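Local coordinates for type VI immunity protein Atu4351 (Agrobacterium fabrum, PDB 6ITW) that probably neutralises the toxin partner of a type VI secretion effector-immunity pair, so that the bacterium producing the toxin is spared, at residues N20-G25 / A47-W52; R35-Y40 / L96-D101; E63-I68 / D192-M197; I107-H112 / G204-Y209. All coordinates share one frame; numbering follows the deposited sequence.

Interaction 1. Residues N20-G25 / A47-W52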
loop_
_atom_site.group_PDB
_atom_site.type_symbol
_atom_site.label_atom_id
_atom_site.label_comp_id
_atom_site.label_asym_id
_atom_site.label_seq_id
_atom_site.Cartn_x
_atom_site.Cartn_y
_atom_site.Cartn_z
ATOM N N ASN A 20 17.202 -6.920 -3.830
ATOM C CA ASN A 20 17.533 -5.776 -4.677
ATOM C C ASN A 20 17.150 -4.439 -4.036
ATOM O O ASN A 20 16.411 -3.654 -4.633
ATOM C CB ASN A 20 16.867 -5.893 -6.043
ATOM C CG ASN A 20 17.195 -7.172 -6.768
ATOM O OD1 ASN A 20 16.289 -7.847 -7.277
ATOM N ND2 ASN A 20 18.488 -7.504 -6.856
ATOM N N PRO A 21 17.620 -4.153 -2.825
ATOM C CA PRO A 21 17.135 -2.951 -2.129
ATOM C C PRO A 21 17.669 -1.661 -2.745
ATOM O O PRO A 21 18.820 -1.581 -3.180
ATOM C CB PRO A 21 17.657 -3.137 -0.700
ATOM C CG PRO A 21 18.907 -3.956 -0.876
ATOM C CD PRO A 21 18.618 -4.894 -2.025
ATOM N N GLU A 22 16.800 -0.654 -2.794
ATOM C CA GLU A 22 17.190 0.729 -3.020
ATOM C C GLU A 22 17.452 1.388 -1.664
ATOM O O GLU A 22 16.753 1.109 -0.684
ATOM C CB GLU A 22 16.079 1.444 -3.796
ATOM C CG GLU A 22 16.098 2.964 -3.847
ATOM C CD GLU A 22 14.885 3.538 -4.623
ATOM O OE1 GLU A 22 14.085 4.284 -4.015
ATOM O OE2 GLU A 22 14.730 3.239 -5.842
ATOM N N ILE A 23 18.485 2.233 -1.601
ATOM C CA ILE A 23 18.898 2.885 -0.357
ATOM C C ILE A 23 17.953 4.034 -0.037
ATOM O O ILE A 23 17.585 4.820 -0.922
ATOM C CB ILE A 23 20.347 3.392 -0.466
ATOM C CG1 ILE A 23 21.332 2.242 -0.342
ATOM C CG2 ILE A 23 20.652 4.454 0.611
ATOM C CD1 ILE A 23 22.767 2.691 -0.534
HETATM N N MSE A 24 17.554 4.149 1.226
HETATM C CA MSE A 24 16.846 5.361 1.653
HETATM C C MSE A 24 17.842 6.236 2.412
HETATM O O MSE A 24 18.352 5.834 3.463
HETATM C CB MSE A 24 15.622 5.040 2.516
HETATM C CG MSE A 24 14.763 6.256 2.769
HETATM SE SE MSE A 24 13.114 5.929 3.745
HETATM C CE MSE A 24 12.203 4.946 2.420
ATOM N N GLY A 25 18.138 7.416 1.849
ATOM C CA GLY A 25 19.181 8.265 2.399
ATOM C C GLY A 25 18.819 8.864 3.747
ATOM O O GLY A 25 17.653 8.925 4.159
ATOM N N ALA A 47 17.994 -2.397 6.205
ATOM C CA ALA A 47 17.679 -3.318 5.122
ATOM C C ALA A 47 17.515 -2.625 3.779
ATOM O O ALA A 47 17.527 -3.306 2.751
ATOM C CB ALA A 47 16.414 -4.120 5.454
ATOM N N GLY A 48 17.388 -1.297 3.752
ATOM C CA GLY A 48 17.034 -0.642 2.512
ATOM C C GLY A 48 15.575 -0.876 2.136
ATOM O O GLY A 48 14.749 -1.296 2.948
ATOM N N LEU A 49 15.273 -0.596 0.867
ATOM C CA LEU A 49 13.918 -0.626 0.306
ATOM C C LEU A 49 13.869 -1.675 -0.795
ATOM O O LEU A 49 14.173 -1.365 -1.948
ATOM C CB LEU A 49 13.535 0.718 -0.257
ATOM C CG LEU A 49 13.434 1.919 0.665
ATOM C CD1 LEU A 49 13.406 3.180 -0.197
ATOM C CD2 LEU A 49 12.188 1.781 1.538
ATOM N N GLY A 50 13.465 -2.896 -0.456
ATOM C CA GLY A 50 13.513 -3.977 -1.423
ATOM C C GLY A 50 12.243 -4.792 -1.581
ATOM O O GLY A 50 11.150 -4.380 -1.159
ATOM N N ILE A 51 12.394 -5.967 -2.198
ATOM C CA ILE A 51 11.283 -6.809 -2.634
ATOM C C ILE A 51 11.234 -8.068 -1.778
ATOM O O ILE A 51 12.279 -8.615 -1.404
ATOM C CB ILE A 51 11.426 -7.168 -4.124
ATOM C CG1 ILE A 51 11.262 -5.923 -4.987
ATOM C CG2 ILE A 51 10.383 -8.205 -4.522
ATOM C CD1 ILE A 51 11.453 -6.169 -6.490
ATOM N N TRP A 52 10.017 -8.502 -1.439
ATOM C CA TRP A 52 9.749 -9.747 -0.732
ATOM C C TRP A 52 8.860 -10.648 -1.586
ATOM O O TRP A 52 8.114 -10.170 -2.454
ATOM C CB TRP A 52 9.059 -9.469 0.618
ATOM C CG TRP A 52 10.009 -9.240 1.771
ATOM C CD1 TRP A 52 11.337 -9.578 1.828
ATOM C CD2 TRP A 52 9.698 -8.626 3.034
ATOM N NE1 TRP A 52 11.871 -9.209 3.050
ATOM C CE2 TRP A 52 10.886 -8.625 3.806
ATOM C CE3 TRP A 52 8.531 -8.078 3.585
ATOM C CZ2 TRP A 52 10.938 -8.097 5.101
ATOM C CZ3 TRP A 52 8.587 -7.551 4.867
ATOM C CH2 TRP A 52 9.782 -7.560 5.611
#
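Leu-49 and Glu-22 form an antiparallel hydrogen-bonded pair, joining the short strand 21-22 to strand 49-52. Glu-22 N donates to Leu-49 O at 2.8 Å and an N-H...O angle of 164°, approaching from above the carbonyl plane. The return bond from Leu-49 N to Glu-22 O is 2.7 Å long; its donor lies in the carbonyl plane, but the bond is more bent, at 142°.

The side chain of Leu-49 leaves the strand on the same face as that of Glu-22. Its CB sits 3.3 Å from Glu-22 O, and CG stands between that oxygen and the CE methyl of selenomethionine Met-24. Both tips then close on the methyl, CD1 at 3.4 Å and CD2 at 3.3 Å from Met-24 CE, a tight fit. The unbranched selenomethionine chain bends at chi3 (-69°) to bring CE onto Leu-49; Ile-44 of helix 38-47 touches both side chains.

Pro-21 has no N-H to offer, yet its CA lies 3.4 Å from Leu-49 O. Glycine suits position 48, just after the helix: it adopts the positive phi easily, and a CB would clash with Pro-21 CB. The carboxylate of Glu-22 is engaged by Lys-64 in a salt bridge. The backbone bonds therefore set the strand pairing, while apolar contacts of the Leu-49 methyls tie strand 49-52, with 21-22 beside it, to helix 38-47 through Ile-44.

Interaction 2. Residues R35-Y40 / L96-D101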
loop_
_atom_site.group_PDB
_atom_site.type_symbol
_atom_site.label_atom_id
_atom_site.label_comp_id
_atom_site.label_asym_id
_atom_site.label_seq_id
_atom_site.Cartn_x
_atom_site.Cartn_y
_atom_site.Cartn_z
ATOM N N ARG A 35 7.396 11.408 12.629
ATOM C CA ARG A 35 6.247 11.214 11.766
ATOM C C ARG A 35 6.030 9.759 11.372
ATOM O O ARG A 35 4.890 9.378 11.092
ATOM C CB ARG A 35 6.374 12.107 10.523
ATOM C CG ARG A 35 5.953 13.539 10.842
ATOM C CD ARG A 35 6.680 14.586 10.043
ATOM N NE ARG A 35 6.633 14.329 8.612
ATOM C CZ ARG A 35 7.017 15.213 7.698
ATOM N NH1 ARG A 35 7.460 16.405 8.082
ATOM N NH2 ARG A 35 6.955 14.909 6.407
ATOM N N ILE A 36 7.079 8.938 11.384
ATOM C CA ILE A 36 6.990 7.494 11.179
ATOM C C ILE A 36 7.749 6.868 12.340
ATOM O O ILE A 36 8.826 7.372 12.692
ATOM C CB ILE A 36 7.586 7.081 9.823
ATOM C CG1 ILE A 36 6.880 7.809 8.664
ATOM C CG2 ILE A 36 7.544 5.564 9.652
ATOM C CD1 ILE A 36 7.493 7.526 7.290
ATOM N N PRO A 37 7.247 5.800 12.970
ATOM C CA PRO A 37 7.941 5.234 14.148
ATOM C C PRO A 37 9.403 4.902 13.853
ATOM O O PRO A 37 9.741 4.401 12.777
ATOM C CB PRO A 37 7.135 3.968 14.462
ATOM C CG PRO A 37 5.749 4.241 13.889
ATOM C CD PRO A 37 5.971 5.114 12.673
ATOM N N GLU A 38 10.276 5.175 14.834
ATOM C CA GLU A 38 11.715 5.013 14.605
ATOM C C GLU A 38 12.122 3.561 14.407
ATOM O O GLU A 38 13.086 3.297 13.678
ATOM C CB GLU A 38 12.536 5.605 15.758
ATOM C CG GLU A 38 13.471 6.718 15.287
ATOM C CD GLU A 38 14.602 6.231 14.365
ATOM O OE1 GLU A 38 15.275 5.229 14.699
ATOM O OE2 GLU A 38 14.830 6.867 13.308
ATOM N N THR A 39 11.441 2.610 15.061
ATOM C CA THR A 39 11.782 1.211 14.828
ATOM C C THR A 39 11.607 0.846 13.360
ATOM O O THR A 39 12.417 0.106 12.800
ATOM C CB THR A 39 10.943 0.294 15.721
ATOM O OG1 THR A 39 9.543 0.491 15.467
ATOM C CG2 THR A 39 11.257 0.562 17.188
ATOM N N TYR A 40 10.574 1.384 12.702
ATOM C CA TYR A 40 10.418 1.110 11.280
ATOM C C TYR A 40 11.517 1.785 10.471
ATOM O O TYR A 40 12.053 1.191 9.523
ATOM C CB TYR A 40 9.044 1.566 10.775
ATOM C CG TYR A 40 8.918 1.364 9.288
ATOM C CD1 TYR A 40 8.532 0.126 8.759
ATOM C CD2 TYR A 40 9.237 2.385 8.408
ATOM C CE1 TYR A 40 8.458 -0.077 7.377
ATOM C CE2 TYR A 40 9.175 2.191 7.025
ATOM C CZ TYR A 40 8.779 0.962 6.520
ATOM O OH TYR A 40 8.705 0.782 5.154
ATOM N N LEU A 96 0.617 0.141 1.435
ATOM C CA LEU A 96 0.699 0.203 2.891
ATOM C C LEU A 96 1.242 1.577 3.272
ATOM O O LEU A 96 2.375 1.928 2.898
ATOM C CB LEU A 96 1.600 -0.895 3.446
ATOM C CG LEU A 96 1.930 -0.828 4.942
ATOM C CD1 LEU A 96 0.660 -0.693 5.763
ATOM C CD2 LEU A 96 2.709 -2.060 5.399
ATOM N N ALA A 97 0.435 2.355 4.000
ATOM C CA ALA A 97 0.780 3.726 4.350
ATOM C C ALA A 97 0.689 3.917 5.855
ATOM O O ALA A 97 -0.029 3.203 6.559
ATOM C CB ALA A 97 -0.133 4.743 3.655
ATOM N N TRP A 98 1.425 4.896 6.357
ATOM C CA TRP A 98 1.360 5.231 7.771
ATOM C C TRP A 98 0.717 6.603 7.920
ATOM O O TRP A 98 1.238 7.603 7.399
ATOM C CB TRP A 98 2.746 5.220 8.407
ATOM C CG TRP A 98 2.707 5.605 9.839
ATOM C CD1 TRP A 98 3.014 6.832 10.373
ATOM C CD2 TRP A 98 2.324 4.770 10.936
ATOM N NE1 TRP A 98 2.856 6.800 11.736
ATOM C CE2 TRP A 98 2.440 5.546 12.111
ATOM C CE3 TRP A 98 1.910 3.435 11.043
ATOM C CZ2 TRP A 98 2.148 5.032 13.381
ATOM C CZ3 TRP A 98 1.619 2.923 12.305
ATOM C CH2 TRP A 98 1.739 3.725 13.458
ATOM N N ASN A 99 -0.407 6.652 8.622
ATOM C CA ASN A 99 -1.059 7.915 8.947
ATOM C C ASN A 99 -0.640 8.317 10.356
ATOM O O ASN A 99 -0.759 7.515 11.296
ATOM C CB ASN A 99 -2.584 7.808 8.858
ATOM C CG ASN A 99 -3.276 9.089 9.301
ATOM O OD1 ASN A 99 -3.554 9.278 10.488
ATOM N ND2 ASN A 99 -3.530 9.988 8.353
ATOM N N GLU A 100 -0.166 9.561 10.501
ATOM C CA GLU A 100 0.393 10.007 11.778
ATOM C C GLU A 100 -0.646 10.043 12.891
ATOM O O GLU A 100 -0.286 9.920 14.068
ATOM C CB GLU A 100 1.024 11.385 11.632
ATOM C CG GLU A 100 2.304 11.399 10.851
ATOM C CD GLU A 100 2.750 12.812 10.561
ATOM O OE1 GLU A 100 2.698 13.644 11.494
ATOM O OE2 GLU A 100 3.140 13.101 9.407
ATOM N N ASP A 101 -1.930 10.193 12.553
ATOM C CA ASP A 101 -2.984 10.267 13.560
ATOM C C ASP A 101 -3.684 8.942 13.796
ATOM O O ASP A 101 -4.087 8.665 14.930
ATOM C CB ASP A 101 -4.025 11.330 13.159
ATOM C CG ASP A 101 -3.393 12.689 12.882
ATOM O OD1 ASP A 101 -2.739 13.246 13.800
ATOM O OD2 ASP A 101 -3.519 13.193 11.744
#
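Pro-37 lies against the indole of Trp-98, a CH-pi contact within the GAD-like domain that holds the start of helix 38-47 to strand 94-99 of the mixed sheet. Pro-37 CD stands 3.8 Å from the centroid of the five-membered ring and 20° off its normal, while Pro-37 CG lies 3.7 Å from Trp-98 CZ2. Proline suits this place just before the helix because its compact, puckered ring presents CD and CG methylenes to the indole and has no N-H to satisfy. The indole also touches Leu-132 of helix 128-137 and Leu-87 of strand 84-90, which makes this the packed part of the contact.

Between Arg-35 and Glu-100, both partly exposed, the polar pairing is loose although the chains touch. Their salt bridge is long, 3.8 Å from Arg-35 NE to Glu-100 OE2, and the oxygen lies well out of the guanidinium plane with no N-H pointing at it. The contact buries Arg-35 NE without a partner in the model, whereas OE2 has a firmer one in His-85. This carboxylate oxygen comes nearer to the aliphatic part of the arginine: Glu-100 OE2 is 3.2 Å from Arg-35 CG. Between the two regions, Arg-35 O sits at the edge of the indole, 3.2 Å from Trp-98 CD1.

Interaction 3. Residues E63-I68 / D192-M197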
loop_
_atom_site.group_PDB
_atom_site.type_symbol
_atom_site.label_atom_id
_atom_site.label_comp_id
_atom_site.label_asym_id
_atom_site.label_seq_id
_atom_site.Cartn_x
_atom_site.Cartn_y
_atom_site.Cartn_z
ATOM N N GLU A 63 8.914 9.591 0.114
ATOM C CA GLU A 63 9.138 10.838 -0.595
ATOM C C GLU A 63 8.842 10.689 -2.086
ATOM O O GLU A 63 8.269 11.595 -2.699
ATOM C CB GLU A 63 10.572 11.314 -0.348
ATOM C CG GLU A 63 10.827 12.757 -0.781
ATOM C CD GLU A 63 10.046 13.787 0.050
ATOM O OE1 GLU A 63 9.449 13.434 1.101
ATOM O OE2 GLU A 63 10.039 14.966 -0.357
ATOM N N LYS A 64 9.175 9.533 -2.677
ATOM C CA LYS A 64 9.024 9.348 -4.121
ATOM C C LYS A 64 7.571 9.135 -4.538
ATOM O O LYS A 64 7.228 9.411 -5.693
ATOM C CB LYS A 64 9.904 8.178 -4.594
ATOM C CG LYS A 64 11.403 8.550 -4.565
ATOM C CD LYS A 64 12.367 7.362 -4.705
ATOM C CE LYS A 64 12.278 6.692 -6.073
ATOM N NZ LYS A 64 13.494 5.853 -6.364
ATOM N N TYR A 65 6.711 8.690 -3.623
ATOM C CA TYR A 65 5.315 8.389 -3.931
ATOM C C TYR A 65 4.316 9.316 -3.236
ATOM O O TYR A 65 3.120 9.000 -3.214
ATOM C CB TYR A 65 5.012 6.926 -3.574
ATOM C CG TYR A 65 5.755 5.951 -4.475
ATOM C CD1 TYR A 65 7.094 5.632 -4.235
ATOM C CD2 TYR A 65 5.134 5.379 -5.584
ATOM C CE1 TYR A 65 7.794 4.754 -5.061
ATOM C CE2 TYR A 65 5.828 4.500 -6.425
ATOM C CZ TYR A 65 7.158 4.193 -6.151
ATOM O OH TYR A 65 7.849 3.318 -6.951
ATOM N N LYS A 66 4.753 10.462 -2.696
ATOM C CA LYS A 66 3.831 11.320 -1.938
ATOM C C LYS A 66 2.764 11.954 -2.832
ATOM O O LYS A 66 1.647 12.226 -2.367
ATOM C CB LYS A 66 4.605 12.410 -1.187
ATOM C CG LYS A 66 5.362 13.365 -2.111
ATOM C CD LYS A 66 6.506 14.102 -1.401
ATOM C CE LYS A 66 6.026 15.279 -0.576
ATOM N NZ LYS A 66 7.094 16.330 -0.490
ATOM N N SER A 67 3.068 12.184 -4.110
ATOM C CA SER A 67 2.037 12.675 -5.015
ATOM C C SER A 67 0.877 11.692 -5.137
ATOM O O SER A 67 -0.272 12.115 -5.329
ATOM C CB SER A 67 2.626 12.969 -6.394
ATOM O OG SER A 67 3.216 11.805 -6.951
ATOM N N ILE A 68 1.142 10.384 -5.038
ATOM C CA ILE A 68 0.037 9.430 -5.116
ATOM C C ILE A 68 -0.864 9.579 -3.903
ATOM O O ILE A 68 -2.093 9.607 -4.028
ATOM C CB ILE A 68 0.561 7.991 -5.257
ATOM C CG1 ILE A 68 1.484 7.877 -6.475
ATOM C CG2 ILE A 68 -0.591 7.002 -5.333
ATOM C CD1 ILE A 68 0.947 8.513 -7.732
ATOM N N ASP A 192 5.392 0.779 -14.850
ATOM C CA ASP A 192 5.927 1.709 -13.871
ATOM C C ASP A 192 4.862 2.066 -12.833
ATOM O O ASP A 192 3.776 2.539 -13.182
ATOM C CB ASP A 192 6.411 2.963 -14.589
ATOM C CG ASP A 192 6.941 3.997 -13.642
ATOM O OD1 ASP A 192 7.950 3.709 -12.969
ATOM O OD2 ASP A 192 6.363 5.097 -13.566
ATOM N N ALA A 193 5.178 1.854 -11.551
ATOM C CA ALA A 193 4.165 2.031 -10.508
ATOM C C ALA A 193 3.769 3.497 -10.348
ATOM O O ALA A 193 2.575 3.819 -10.282
ATOM C CB ALA A 193 4.669 1.468 -9.178
ATOM N N LEU A 194 4.752 4.406 -10.287
ATOM C CA LEU A 194 4.430 5.814 -10.048
ATOM C C LEU A 194 3.552 6.384 -11.164
ATOM O O LEU A 194 2.590 7.110 -10.892
ATOM C CB LEU A 194 5.708 6.644 -9.901
ATOM C CG LEU A 194 5.474 8.135 -9.599
ATOM C CD1 LEU A 194 4.713 8.313 -8.269
ATOM C CD2 LEU A 194 6.790 8.917 -9.577
ATOM N N SER A 195 3.879 6.077 -12.424
ATOM C CA SER A 195 3.077 6.542 -13.554
ATOM C C SER A 195 1.668 5.974 -13.499
ATOM O O SER A 195 0.686 6.718 -13.601
ATOM C CB SER A 195 3.721 6.131 -14.881
ATOM O OG SER A 195 4.929 6.827 -15.074
ATOM N N ALA A 196 1.560 4.638 -13.406
ATOM C CA ALA A 196 0.256 3.982 -13.367
ATOM C C ALA A 196 -0.574 4.489 -12.190
ATOM O O ALA A 196 -1.758 4.807 -12.348
ATOM C CB ALA A 196 0.441 2.464 -13.293
HETATM N N MSE A 197 0.039 4.602 -11.008
HETATM C CA MSE A 197 -0.688 5.079 -9.831
HETATM C C MSE A 197 -1.099 6.529 -10.001
HETATM O O MSE A 197 -2.138 6.942 -9.494
HETATM C CB MSE A 197 0.146 4.933 -8.558
HETATM C CG MSE A 197 0.489 3.487 -8.166
HETATM SE SE MSE A 197 1.783 3.576 -6.723
HETATM C CE MSE A 197 1.629 1.708 -6.130
HETATM O O HOH W 1 7.441 3.588 -9.855
#
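Tyr-65 CG lies anti to its carbonyl carbon (chi1 -67°) and Leu-194 CG anti to its backbone N (chi1 -178°), torsions that set each CG so that the ends of the two side chains can meet between helices 66-73 and 193-200. Leu-194 CD1 is the central methyl of the contact: it touches Tyr-65 CD2 at 4.0 Å and Ile-68 CG1 at 3.7 Å, and also reaches Lys-64 O. The second leucine branch, CD2, lies near Lys-64 O as well. Ile-68 crosses Met-197 at about a right angle, its CD1 3.8 Å from Met-197 CB.

The selenium of selenomethionine Met-197 approaches the tyrosine ring obliquely in a Met-aromatic contact, with Met-197 SE 4.0 Å from Tyr-65 CD2. Ala-193, small enough for a close approach, puts CB at the ring edge. At the polar end a water bridges the segments: it lies 2.9 Å from Tyr-65 OH, accepts from Leu-194 N and donates to Asp-192 OD1. Asp-192 is the N-cap, its OD2 taking bonds from both Ser-195 N and Ser-195 OG.

On the sheet, Ile-68 and Met-197 both touch Ile-95, and Tyr-65 and Met-197 both meet Phe-89. This is apolar helix-helix packing on a beta-sheet, with a water-linked helix N-cap at its margin, joining the GAD-like domain to the C-terminal Tdi1 region.

Interaction 4. Residues I107-H112 / G204-Y209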
loop_
_atom_site.group_PDB
_atom_site.type_symbol
_atom_site.label_atom_id
_atom_site.label_comp_id
_atom_site.label_asym_id
_atom_site.label_seq_id
_atom_site.Cartn_x
_atom_site.Cartn_y
_atom_site.Cartn_z
ATOM N N ILE A 107 -4.329 1.792 0.864
ATOM C CA ILE A 107 -4.884 2.526 -0.267
ATOM C C ILE A 107 -4.919 1.559 -1.445
ATOM O O ILE A 107 -3.886 1.287 -2.073
ATOM C CB ILE A 107 -4.075 3.784 -0.600
ATOM C CG1 ILE A 107 -3.938 4.691 0.630
ATOM C CG2 ILE A 107 -4.748 4.548 -1.706
ATOM C CD1 ILE A 107 -3.183 6.015 0.330
ATOM N N ASN A 108 -6.107 1.032 -1.743
ATOM C CA ASN A 108 -6.281 0.049 -2.807
ATOM C C ASN A 108 -6.470 0.810 -4.115
ATOM O O ASN A 108 -7.573 1.270 -4.433
ATOM C CB ASN A 108 -7.454 -0.871 -2.492
ATOM C CG ASN A 108 -7.611 -1.983 -3.505
ATOM O OD1 ASN A 108 -7.285 -1.817 -4.685
ATOM N ND2 ASN A 108 -8.122 -3.129 -3.057
ATOM N N ILE A 109 -5.375 0.930 -4.876
ATOM C CA ILE A 109 -5.345 1.723 -6.107
ATOM C C ILE A 109 -6.187 1.073 -7.203
ATOM O O ILE A 109 -6.832 1.763 -8.005
ATOM C CB ILE A 109 -3.885 1.893 -6.564
ATOM C CG1 ILE A 109 -3.159 2.897 -5.679
ATOM C CG2 ILE A 109 -3.821 2.272 -8.055
ATOM C CD1 ILE A 109 -3.548 4.320 -5.938
ATOM N N LEU A 110 -6.146 -0.258 -7.290
ATOM C CA LEU A 110 -6.867 -0.971 -8.344
ATOM C C LEU A 110 -8.380 -0.792 -8.199
ATOM O O LEU A 110 -9.073 -0.504 -9.177
ATOM C CB LEU A 110 -6.493 -2.458 -8.301
ATOM C CG LEU A 110 -7.070 -3.403 -9.365
ATOM C CD1 LEU A 110 -6.679 -2.911 -10.723
ATOM C CD2 LEU A 110 -6.613 -4.863 -9.176
ATOM N N LEU A 111 -8.901 -0.940 -6.980
ATOM C CA LEU A 111 -10.335 -0.968 -6.722
ATOM C C LEU A 111 -10.876 0.353 -6.187
ATOM O O LEU A 111 -12.092 0.474 -6.014
ATOM C CB LEU A 111 -10.668 -2.101 -5.731
ATOM C CG LEU A 111 -10.314 -3.515 -6.226
ATOM C CD1 LEU A 111 -10.888 -4.605 -5.331
ATOM C CD2 LEU A 111 -10.763 -3.700 -7.686
ATOM N N HIS A 112 -10.007 1.336 -5.940
ATOM C CA HIS A 112 -10.380 2.675 -5.478
ATOM C C HIS A 112 -11.024 2.638 -4.095
ATOM O O HIS A 112 -12.094 3.206 -3.878
ATOM C CB HIS A 112 -11.280 3.392 -6.481
ATOM C CG HIS A 112 -10.525 4.023 -7.602
ATOM N ND1 HIS A 112 -10.465 5.389 -7.780
ATOM C CD2 HIS A 112 -9.765 3.480 -8.582
ATOM C CE1 HIS A 112 -9.718 5.660 -8.836
ATOM N NE2 HIS A 112 -9.276 4.520 -9.337
ATOM N N GLY A 204 -11.257 8.995 -10.908
ATOM C CA GLY A 204 -12.395 8.736 -10.055
ATOM C C GLY A 204 -12.093 8.789 -8.565
ATOM O O GLY A 204 -10.932 8.844 -8.143
ATOM N N PRO A 205 -13.144 8.759 -7.743
ATOM C CA PRO A 205 -12.976 8.901 -6.288
ATOM C C PRO A 205 -12.629 7.577 -5.618
ATOM O O PRO A 205 -12.668 6.510 -6.225
ATOM C CB PRO A 205 -14.355 9.390 -5.819
ATOM C CG PRO A 205 -15.301 8.778 -6.812
ATOM C CD PRO A 205 -14.562 8.761 -8.146
ATOM N N PHE A 206 -12.318 7.675 -4.326
ATOM C CA PHE A 206 -12.028 6.531 -3.469
ATOM C C PHE A 206 -13.068 6.428 -2.368
ATOM O O PHE A 206 -13.475 7.440 -1.792
ATOM C CB PHE A 206 -10.648 6.653 -2.820
ATOM C CG PHE A 206 -9.528 6.390 -3.751
ATOM C CD1 PHE A 206 -9.191 7.320 -4.731
ATOM C CD2 PHE A 206 -8.799 5.210 -3.657
ATOM C CE1 PHE A 206 -8.147 7.072 -5.599
ATOM C CE2 PHE A 206 -7.765 4.951 -4.522
ATOM C CZ PHE A 206 -7.435 5.880 -5.496
ATOM N N THR A 207 -13.465 5.206 -2.042
ATOM C CA THR A 207 -14.419 4.974 -0.971
ATOM C C THR A 207 -13.713 4.414 0.251
ATOM O O THR A 207 -12.978 3.423 0.153
ATOM C CB THR A 207 -15.532 4.031 -1.419
ATOM O OG1 THR A 207 -16.324 4.696 -2.411
ATOM C CG2 THR A 207 -16.419 3.669 -0.230
ATOM N N LEU A 208 -13.940 5.061 1.396
ATOM C CA LEU A 208 -13.403 4.617 2.675
ATOM C C LEU A 208 -14.304 3.552 3.266
ATOM O O LEU A 208 -15.527 3.723 3.321
ATOM C CB LEU A 208 -13.287 5.795 3.638
ATOM C CG LEU A 208 -12.991 5.524 5.115
ATOM C CD1 LEU A 208 -11.570 5.011 5.291
ATOM C CD2 LEU A 208 -13.197 6.811 5.907
ATOM N N TYR A 209 -13.707 2.454 3.707
ATOM C CA TYR A 209 -14.452 1.346 4.289
ATOM C C TYR A 209 -14.030 1.113 5.730
ATOM O O TYR A 209 -12.870 1.323 6.106
ATOM C CB TYR A 209 -14.245 0.052 3.512
ATOM C CG TYR A 209 -15.013 -0.019 2.232
ATOM C CD1 TYR A 209 -14.564 0.636 1.088
ATOM C CD2 TYR A 209 -16.184 -0.756 2.155
ATOM C CE1 TYR A 209 -15.275 0.557 -0.100
ATOM C CE2 TYR A 209 -16.902 -0.841 0.969
ATOM C CZ TYR A 209 -16.446 -0.181 -0.153
ATOM O OH TYR A 209 -17.164 -0.262 -1.323
#
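The loop between strands 103-108 and 113-116 meets the start of strand 207-209 in an aromatic offset stack, His-112 on Phe-206. The ring centroids are 4.3 Å apart and the planes are inclined by 25°. The overlap is partial: Phe-206 CZ lies over one face of the imidazole towards its rim, and His-112 ND1 stands likewise over the phenyl ring, 3.6 Å from Phe-206 CE1.

The imidazole is held by more than stacking. His-112 ND1 donates to Pro-205 O over 2.9 Å, bent to 144° and arriving from above the carbonyl plane. Gly-204 O lies at the ring edge, 3.5 Å from His-112 CE1. Histidine suits the place because one flat ring both stacks and supplies an N-H; the bond fixes its rotation and puts the proton on ND1.

Where the loop ends, the mixed sheet continues: strand 207-209 runs parallel to 113-116 and antiparallel to 218-221. Thr-207 N donates to His-112 O at 3.0 Å and a nearly straight 165°, beside the bond that Thr-207 also makes with Val-114.

Apolar side chains also meet the Phe-206 ring obliquely, CE2 4.1 Å from Ile-107 CG2 and CZ 4.2 Å from Ile-109 CD1; Ala-72 of helix 66-73 also touches this phenyl. Asn-108 shapes the loop through an Asx motif, in which its OD1 accepts from Leu-111 N at 2.9 Å.

From the N terminus, interaction 1 closes the first loop, 21 mostly helical residues, bringing strand 21-22 against edge strand 49-52. Inside that loop starts interaction 2, which crosses it and spans 55 residues to bind the beginning of helix 38-47 to strand 94-99. Interaction 3 opens at 63-68, before interaction 2 has closed, and crosses it in turn, reaching 123 residues ahead to the C-terminal region. Interaction 4 starts within that span and closes after it, at 204-209. Thus neighbours overlap in sequence and none nests. Glu-22 with Lys-64 links interactions 1 and 3; Ile-68 with Ile-109 links 3 and 4. Interactions 1 and 4 have centres about 27 Å apart, on opposite sides of the chain's centre.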